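Local coordinates for protein halohydrin dehalogenase (PDB 4IY1) that probably catalyses the dehalogenation of vicinal halohydrins to epoxides, and belongs to the short-chain dehydrogenase/reductase superfamily, at residues Asp99-Leu104 with Ala146-Gly151. The protein carries 37 engineered substitutions. Numbering follows the deposited sequence.
Sequences DMVEAL and ASARAG. Engineered in segment 99-104: Asp99 (natural residue Gly), Met100 (natural residue Ala). Engineered in segment 146-151: Ala146 (natural residue Thr).
Ala148 is the apolar centre where helices 94-122 and 143-163 meet. Its methyl points at the other helix and meets Leu104 CB, with 4.0 Å between the two CB atoms. Val101 CG2 and CG of Met100, an engineered residue, also touch this methyl, each 4.2 Å from Ala148 CB. The small residue lets the backbones come close: Val101 CA and Ala148 CA are 5.4 Å apart. The two segments run roughly in the same direction, at 34°.

Leu104 and Arg149 form a second, mixed contact. Both side chains start with CG beside the backbone N, and they cross obliquely. The Arg149 chain bends at chi2 (-71°), which brings its guanidinium to the leucine. Leu104 CD2 sits over the centre of one guanidinium face, 3.6 Å from Arg149 CZ. CD1 lies further back along the chain, 3.6 Å from Arg149 NE.

The polar link between the segments is a water. It donates to Leu104 O (2.8 Å) and accepts from Arg149 NH1 (3.0 Å). Arg149 NH2 bonds outside the segments to Asp80 O and Tyr145 OH, so the buried guanidinium is gripped at both terminal nitrogens. An alanine in place of Arg149 would remove the flat group under Leu104 and the bonds to the water and Asp80, and would probably loosen this side of the helix pair.

Val101 packs against Val101 of a neighbouring subunit, and Ser147 against Gly151 of that subunit. The paired helices flank the parallel sheet of a Rossmann-type fold, and they take part in the subunit interface, as in other short-chain dehydrogenase/reductase proteins.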
loop_
_atom_site.group_PDB
_atom_site.type_symbol
_atom_site.label_atom_id
_atom_site.label_comp_id
_atom_site.label_asym_id
_atom_site.label_seq_id
_atom_site.Cartn_x
_atom_site.Cartn_y
_atom_site.Cartn_z
ATOM N N ASP B 99 4.338 25.219 -9.248
ATOM C CA ASP B 99 3.763 25.018 -10.581
ATOM C C ASP B 99 3.400 23.547 -10.846
ATOM O O ASP B 99 2.404 23.262 -11.506
ATOM C CB ASP B 99 4.716 25.509 -11.686
ATOM C CG ASP B 99 4.964 27.013 -11.641
ATOM O OD1 ASP B 99 4.166 27.759 -11.028
ATOM O OD2 ASP B 99 6.006 27.443 -12.184
ATOM N N MET B 100 4.277 22.632 -10.451
ATOM C CA MET B 100 3.983 21.189 -10.520
ATOM C C MET B 100 2.677 20.865 -9.763
ATOM O O MET B 100 1.722 20.337 -10.334
ATOM C CB MET B 100 5.172 20.389 -9.954
ATOM C CG MET B 100 5.168 18.877 -10.215
ATOM S SD MET B 100 5.305 18.456 -11.952
ATOM C CE MET B 100 7.098 18.479 -12.107
ATOM N N VAL B 101 2.594 21.279 -8.508
ATOM C CA VAL B 101 1.392 21.004 -7.714
ATOM C C VAL B 101 0.164 21.710 -8.351
ATOM O O VAL B 101 -0.912 21.121 -8.518
ATOM C CB VAL B 101 1.623 21.421 -6.247
ATOM C CG1 VAL B 101 0.330 21.333 -5.455
ATOM C CG2 VAL B 101 2.694 20.525 -5.611
ATOM N N GLU B 102 0.367 22.934 -8.815
ATOM C CA GLU B 102 -0.685 23.622 -9.532
ATOM C C GLU B 102 -1.237 22.772 -10.680
ATOM O O GLU B 102 -2.446 22.516 -10.742
ATOM C CB GLU B 102 -0.225 25.014 -10.000
ATOM C CG GLU B 102 -1.387 25.880 -10.480
ATOM C CD GLU B 102 -2.342 26.260 -9.345
ATOM O OE1 GLU B 102 -1.886 26.381 -8.185
ATOM O OE2 GLU B 102 -3.555 26.433 -9.601
ATOM N N ALA B 103 -0.354 22.256 -11.548
ATOM C CA ALA B 103 -0.814 21.486 -12.744
ATOM C C ALA B 103 -1.403 20.115 -12.381
ATOM O O ALA B 103 -2.379 19.673 -12.994
ATOM C CB ALA B 103 0.326 21.334 -13.783
ATOM N N LEU B 104 -0.797 19.414 -11.414
ATOM C CA LEU B 104 -1.128 17.988 -11.237
ATOM C C LEU B 104 -2.119 17.743 -10.110
ATOM O O LEU B 104 -2.752 16.696 -10.055
ATOM C CB LEU B 104 0.135 17.149 -11.002
ATOM C CG LEU B 104 1.122 17.182 -12.185
ATOM C CD1 LEU B 104 2.297 16.249 -11.940
ATOM C CD2 LEU B 104 0.393 16.827 -13.493
ATOM N N ALA B 146 6.500 12.936 -8.568
ATOM C CA ALA B 146 5.982 11.719 -7.932
ATOM C C ALA B 146 5.015 12.175 -6.852
ATOM O O ALA B 146 3.962 11.568 -6.643
ATOM C CB ALA B 146 7.130 10.915 -7.313
ATOM N N SER B 147 5.420 13.204 -6.112
ATOM C CA SER B 147 4.675 13.620 -4.930
ATOM C C SER B 147 3.366 14.329 -5.247
ATOM O O SER B 147 2.342 14.023 -4.652
ATOM C CB SER B 147 5.562 14.418 -3.969
ATOM O OG SER B 147 5.581 15.772 -4.303
ATOM N N ALA B 148 3.362 15.174 -6.272
ATOM C CA ALA B 148 2.108 15.774 -6.752
ATOM C C ALA B 148 1.129 14.776 -7.319
ATOM O O ALA B 148 -0.104 14.861 -7.082
ATOM C CB ALA B 148 2.387 16.893 -7.762
ATOM N N ARG B 149 1.650 13.751 -7.991
ATOM C CA ARG B 149 0.759 12.724 -8.491
ATOM C C ARG B 149 0.159 11.918 -7.325
ATOM O O ARG B 149 -0.934 11.384 -7.446
ATOM C CB ARG B 149 1.484 11.777 -9.489
ATOM C CG ARG B 149 1.903 12.438 -10.800
ATOM C CD ARG B 149 0.679 12.758 -11.682
ATOM N NE ARG B 149 1.045 13.055 -13.061
ATOM C CZ ARG B 149 0.174 13.312 -14.037
ATOM N NH1 ARG B 149 -1.096 13.530 -13.745
ATOM N NH2 ARG B 149 0.591 13.417 -15.308
ATOM N N ALA B 150 0.955 11.679 -6.289
ATOM C CA ALA B 150 0.480 10.910 -5.109
ATOM C C ALA B 150 -0.599 11.739 -4.372
ATOM O O ALA B 150 -1.636 11.207 -3.938
ATOM C CB ALA B 150 1.650 10.643 -4.163
ATOM N N GLY B 151 -0.394 13.049 -4.358
ATOM C CA GLY B 151 -1.416 14.006 -3.897
ATOM C C GLY B 151 -2.737 13.820 -4.617
ATOM O O GLY B 151 -3.795 13.707 -3.991
HETATM O O HOH W 1 -2.615 14.250 -11.310
#